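Local coordinates for protein extracellular ligand-binding receptor (Rhodopseudomonas palustris, PDB 3SG0) that probably serves as the periplasmic solute-binding component of a transport system for aromatic acids, and here holds benzoylformate in the cleft between its two lobes, at residues A324-A328 and A329-T333; A201-T204 and G205-K209. All coordinates share one frame; numbering follows the deposited sequence.

Contact 1 of 2, residues A324-A328 and A329-T333; sequences AALKA and AKPGT
Backbone bonding carries most of the contact between A325 and A329, where helix 306-328 runs out into a loop. The N of A329 reaches back to the O of A325 at 3.2 Å, but the bond is bent, with an N-H...O angle of 139°. The same oxygen also accepts from the N of A328 at 3.0 Å, so two successive N-H groups share one acceptor. A water adds a second link. It donates to the O of L326 at 2.8 Å and to the O of A329 at 3.0 Å, bridging the two carbonyls across the junction.

The apolar part is small. Methyl CD2 of L326 meets CG and CD of P331, 3.9 Å from each, and the two side chains cross at about a right angle. CG of L326 stands anti to the carbonyl carbon (chi1 -72°), and chi2 of 167° leaves CD2 as the branch turned to the proline.

P331 and G332 form the corners of a type II turn from K330 to T333, which redirects the chain. The OG1 of T333 donates to the O of K330 at 2.8 Å, lying in the carbonyl plane, and also caps the N of F336.

Residues 329-333 link helix 306-328 to helix 334-344: A325 and L326 pack on F336, A329 touches E335, and D91 accepts from the N of G332.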
ATOM      1  N   ALA A 324      -2.985  21.335 -15.717  1.00 11.71           N
ATOM      2  CA  ALA A 324      -4.331  21.892 -15.717  1.00 11.94           C
ATOM      3  C   ALA A 324      -4.551  22.821 -14.528  1.00 11.25           C
ATOM      4  O   ALA A 324      -5.161  23.886 -14.663  1.00 11.98           O
ATOM      5  CB  ALA A 324      -5.383  20.787 -15.738  1.00 14.69           C
ATOM      6  N   ALA A 325      -4.039  22.444 -13.362  1.00 11.12           N
ATOM      7  CA  ALA A 325      -4.212  23.270 -12.179  1.00 10.26           C
ATOM      8  C   ALA A 325      -3.528  24.637 -12.325  1.00 11.16           C
ATOM      9  O   ALA A 325      -4.022  25.647 -11.822  1.00 11.52           O
ATOM     10  CB  ALA A 325      -3.709  22.529 -10.943  1.00 10.90           C
ATOM     11  N   LEU A 326      -2.386  24.656 -13.010  1.00 10.14           N
ATOM     12  CA  LEU A 326      -1.648  25.894 -13.241  1.00 10.82           C
ATOM     13  C   LEU A 326      -2.413  26.860 -14.135  1.00 10.56           C
ATOM     14  O   LEU A 326      -2.120  28.051 -14.143  1.00 12.14           O
ATOM     15  CB  LEU A 326      -0.272  25.607 -13.847  1.00 11.32           C
ATOM     16  CG  LEU A 326       0.739  24.990 -12.885  1.00 11.65           C
ATOM     17  CD1 LEU A 326       1.932  24.449 -13.652  1.00 13.46           C
ATOM     18  CD2 LEU A 326       1.176  25.988 -11.813  1.00 13.57           C
ATOM     19  N   LYS A 327      -3.373  26.360 -14.907  1.00 10.66           N
ATOM     20  CA  LYS A 327      -4.192  27.241 -15.742  1.00 11.64           C
ATOM     21  C   LYS A 327      -5.232  27.960 -14.903  1.00 12.08           C
ATOM     22  O   LYS A 327      -5.778  28.983 -15.324  1.00 14.33           O
ATOM     23  CB  LYS A 327      -4.893  26.454 -16.841  1.00 11.51           C
ATOM     24  CG  LYS A 327      -3.956  25.681 -17.733  1.00 12.40           C
ATOM     25  CD  LYS A 327      -4.692  25.073 -18.916  1.00 14.66           C
ATOM     26  CE  LYS A 327      -3.776  24.170 -19.725  1.00 19.47           C
ATOM     27  NZ  LYS A 327      -4.528  23.443 -20.779  1.00 19.41           N
ATOM     28  N   ALA A 328      -5.500  27.417 -13.718  1.00 12.26           N
ATOM     29  CA  ALA A 328      -6.560  27.926 -12.852  1.00 12.01           C
ATOM     30  C   ALA A 328      -6.069  28.900 -11.790  1.00 12.07           C
ATOM     31  O   ALA A 328      -6.784  29.831 -11.421  1.00 13.89           O
ATOM     32  CB  ALA A 328      -7.310  26.774 -12.195  1.00 14.51           C
ATOM     33  N   ALA A 329      -4.859  28.681 -11.286  1.00 12.88           N
ATOM     34  CA  ALA A 329      -4.383  29.409 -10.117  1.00 12.79           C
ATOM     35  C   ALA A 329      -2.894  29.197  -9.922  1.00 12.66           C
ATOM     36  O   ALA A 329      -2.302  28.312 -10.532  1.00 14.65           O
ATOM     37  CB  ALA A 329      -5.142  28.953  -8.872  1.00 15.62           C
ATOM     38  N   LYS A 330      -2.298  30.005  -9.052  1.00 14.45           N
ATOM     39  CA  LYS A 330      -0.875  29.902  -8.758  0.60 14.92           C
ATOM     40  C   LYS A 330      -0.611  28.942  -7.607  1.00 13.05           C
ATOM     41  O   LYS A 330      -1.428  28.811  -6.698  1.00 12.87           O
ATOM     42  CB  LYS A 330      -0.301  31.276  -8.408  0.60 18.11           C
ATOM     43  CG  LYS A 330      -0.253  32.246  -9.579  0.60 24.17           C
ATOM     44  CD  LYS A 330       0.247  33.615  -9.148  0.60 32.90           C
ATOM     45  CE  LYS A 330       0.342  34.563 -10.334  0.60 38.49           C
ATOM     46  NZ  LYS A 330      -0.947  34.666 -11.075  0.60 42.07           N
ATOM     47  N   PRO A 331       0.550  28.278  -7.630  1.00 12.96           N
ATOM     48  CA  PRO A 331       0.922  27.431  -6.496  1.00 12.42           C
ATOM     49  C   PRO A 331       0.866  28.215  -5.194  1.00 11.95           C
ATOM     50  O   PRO A 331       1.108  29.423  -5.173  1.00 13.40           O
ATOM     51  CB  PRO A 331       2.367  27.043  -6.813  1.00 14.10           C
ATOM     52  CG  PRO A 331       2.447  27.098  -8.309  1.00 15.33           C
ATOM     53  CD  PRO A 331       1.564  28.254  -8.700  1.00 14.78           C
ATOM     54  N   GLY A 332       0.529  27.527  -4.110  1.00 11.95           N
ATOM     55  CA  GLY A 332       0.499  28.147  -2.800  1.00 13.24           C
ATOM     56  C   GLY A 332      -0.839  28.753  -2.419  1.00 13.40           C
ATOM     57  O   GLY A 332      -0.954  29.402  -1.379  1.00 15.48           O
ATOM     58  N   THR A 333      -1.848  28.562  -3.263  1.00 13.11           N
ATOM     59  CA  THR A 333      -3.184  29.100  -3.011  1.00 12.95           C
ATOM     60  C   THR A 333      -4.184  27.965  -2.856  1.00 11.57           C
ATOM     61  O   THR A 333      -4.000  26.887  -3.419  1.00 11.49           O
ATOM     62  CB  THR A 333      -3.671  29.998  -4.163  1.00 12.74           C
ATOM     63  OG1 THR A 333      -3.828  29.207  -5.349  1.00 12.78           O
ATOM     64  CG2 THR A 333      -2.688  31.140  -4.425  1.00 14.83           C
TER
HETATM   65  O   HOH W   1      -0.281  29.344 -12.517  1.00 22.13           O

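Contact 2 of 2, residues A201-T204 and G205-K209; sequences ASVT and GQVLK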
ATOM      1  N   ALA A 201       6.989  -9.240  20.054  1.00 12.21           N
ATOM      2  CA  ALA A 201       8.134 -10.148  19.989  1.00 14.55           C
ATOM      3  C   ALA A 201       7.757 -11.612  19.722  1.00 16.39           C
ATOM      4  O   ALA A 201       8.571 -12.390  19.217  1.00 15.43           O
ATOM      5  CB  ALA A 201       8.955 -10.043  21.269  1.00 16.91           C
ATOM      6  N   SER A 202       6.532 -11.985  20.074  1.00 13.62           N
ATOM      7  CA  SER A 202       6.091 -13.373  20.001  1.00 15.20           C
ATOM      8  C   SER A 202       4.633 -13.437  19.584  1.00 12.27           C
ATOM      9  O   SER A 202       3.848 -12.567  19.960  1.00 13.17           O
ATOM     10  CB  SER A 202       6.258 -14.063  21.364  1.00 16.19           C
ATOM     11  OG  SER A 202       5.654 -15.352  21.348  1.00 19.16           O
ATOM     12  N   VAL A 203       4.283 -14.473  18.829  1.00 11.48           N
ATOM     13  CA  VAL A 203       2.885 -14.790  18.546  1.00 11.09           C
ATOM     14  C   VAL A 203       2.629 -16.263  18.852  1.00 11.52           C
ATOM     15  O   VAL A 203       1.797 -16.913  18.225  1.00 12.03           O
ATOM     16  CB  VAL A 203       2.505 -14.488  17.084  1.00 11.31           C
ATOM     17  CG1 VAL A 203       2.555 -12.995  16.816  1.00 12.19           C
ATOM     18  CG2 VAL A 203       3.413 -15.245  16.123  1.00 13.08           C
ATOM     19  N   THR A 204       3.339 -16.789  19.839  1.00 11.97           N
ATOM     20  CA  THR A 204       3.289 -18.220  20.114  1.00 12.61           C
ATOM     21  C   THR A 204       1.911 -18.716  20.548  1.00 12.90           C
ATOM     22  O   THR A 204       1.441 -19.740  20.063  1.00 13.92           O
ATOM     23  CB  THR A 204       4.375 -18.624  21.114  1.00 14.57           C
ATOM     24  OG1 THR A 204       5.650 -18.370  20.507  1.00 16.05           O
ATOM     25  CG2 THR A 204       4.263 -20.102  21.483  1.00 16.23           C
ATOM     26  N   GLY A 205       1.260 -17.983  21.442  1.00 13.26           N
ATOM     27  CA  GLY A 205      -0.070 -18.367  21.884  1.00 14.00           C
ATOM     28  C   GLY A 205      -1.051 -18.437  20.727  1.00 12.81           C
ATOM     29  O   GLY A 205      -1.825 -19.388  20.597  1.00 14.20           O
ATOM     30  N   GLN A 206      -1.010 -17.424  19.869  1.00 12.17           N
ATOM     31  CA  GLN A 206      -1.902 -17.367  18.716  1.00 11.53           C
ATOM     32  C   GLN A 206      -1.657 -18.530  17.773  1.00 12.22           C
ATOM     33  O   GLN A 206      -2.589 -19.155  17.275  1.00 13.28           O
ATOM     34  CB  GLN A 206      -1.692 -16.055  17.956  1.00 11.95           C
ATOM     35  CG  GLN A 206      -2.035 -14.799  18.743  1.00 11.96           C
ATOM     36  CD  GLN A 206      -0.839 -14.155  19.426  1.00 11.63           C
ATOM     37  OE1 GLN A 206       0.011 -14.835  20.005  1.00 12.23           O
ATOM     38  NE2 GLN A 206      -0.772 -12.833  19.357  1.00 11.83           N
ATOM     39  N   VAL A 207      -0.389 -18.802  17.504  1.00 12.46           N
ATOM     40  CA  VAL A 207      -0.023 -19.861  16.581  1.00 13.52           C
ATOM     41  C   VAL A 207      -0.383 -21.241  17.136  1.00 13.50           C
ATOM     42  O   VAL A 207      -0.865 -22.103  16.405  1.00 14.76           O
ATOM     43  CB  VAL A 207       1.467 -19.752  16.197  1.00 15.31           C
ATOM     44  CG1 VAL A 207       1.989 -21.057  15.618  1.00 18.52           C
ATOM     45  CG2 VAL A 207       1.665 -18.589  15.228  1.00 14.43           C
ATOM     46  N   LEU A 208      -0.167 -21.452  18.430  1.00 13.70           N
ATOM     47  CA  LEU A 208      -0.596 -22.712  19.033  1.00 14.47           C
ATOM     48  C   LEU A 208      -2.106 -22.913  18.884  1.00 15.27           C
ATOM     49  O   LEU A 208      -2.566 -24.016  18.575  1.00 16.48           O
ATOM     50  CB  LEU A 208      -0.170 -22.796  20.500  1.00 16.20           C
ATOM     51  CG  LEU A 208       1.331 -22.990  20.721  1.00 18.18           C
ATOM     52  CD1 LEU A 208       1.683 -22.866  22.199  1.00 20.90           C
ATOM     53  CD2 LEU A 208       1.793 -24.328  20.165  1.00 23.81           C
ATOM     54  N   LYS A 209      -2.882 -21.854  19.094  1.00 14.21           N
ATOM     55  CA  LYS A 209      -4.332 -21.939  18.933  1.00 15.71           C
ATOM     56  C   LYS A 209      -4.714 -22.293  17.498  1.00 14.32           C
ATOM     57  O   LYS A 209      -5.589 -23.133  17.262  1.00 16.64           O
ATOM     58  CB  LYS A 209      -5.012 -20.640  19.364  1.00 17.40           C
ATOM     59  CG  LYS A 209      -5.036 -20.437  20.865  1.00 23.76           C
ATOM     60  CD  LYS A 209      -5.723 -19.137  21.247  1.00 30.54           C
ATOM     61  CE  LYS A 209      -5.727 -18.951  22.758  1.00 38.56           C
ATOM     62  NZ  LYS A 209      -6.409 -17.693  23.170  1.00 41.31           N
TER
HETATM   63  O   HOH W   2       1.499 -11.309  20.328  1.00 13.07           O
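This contact forms the N-terminal turn of helix 204-212, with V203 at the N-cap position and an ST turn just before it. In that turn the OG of S202 accepts from the N of T204 at 3.1 Å. The first helical bonds follow: the N of V207 donates to the O of V203 at 3.0 Å, and the N of L208 to the O of T204 at 2.9 Å, both fairly straight.

Side chains one turn apart also meet. CG2 of V203 meets CG2 of V207 at 3.9 Å, and this branch of V207 also lies against the O of V203. On another side of the helix T204 and L208 run alongside each other and point the same way, CG2 of T204 lying 3.8 Å from CD1 of L208.

Q206 folds back over the cap residue. Its chain bends at chi2 (95°), which turns the amide toward the backbone of V203; the two side chains cross at about a right angle. OE1 sits 3.2 Å from the C of V203, while NE2 donates to the O of V195 and, at 2.9 Å, to a water that in turn donates to the O of S202. With an alanine in place of Q206, the O of V195 would probably lose its amide donor, the water its link to the helix, and the backbone of V203 its cover.

One face of the helix start packs inward: V203 and Q206 lie on I165 of strand 161-167 and Y196 of strand 189-196, and V203 and V207 lean on helix 228-236 through L229, A233 and L234. T204 and L208, more open to solvent, touch R237.

Contacts 1 and 2 lie on opposite sides of the chain's centre, with their centres about 53 Å apart and no element in common. One closes a helix and the other opens one. Contact 1 is a surface contact, mainly backbone and water, with a single leucine-proline touch between side chains, and it serves a helix-to-helix connection. Contact 2 is partly buried: V203 packs on the parallel sheet and, with V207, on a neighbouring helix, and a glutamine amide ties the helix start to the edge strand of that sheet. A water bridge occurs in both, joining two carbonyls in 324-333 but a carbonyl and an amide nitrogen in 201-209.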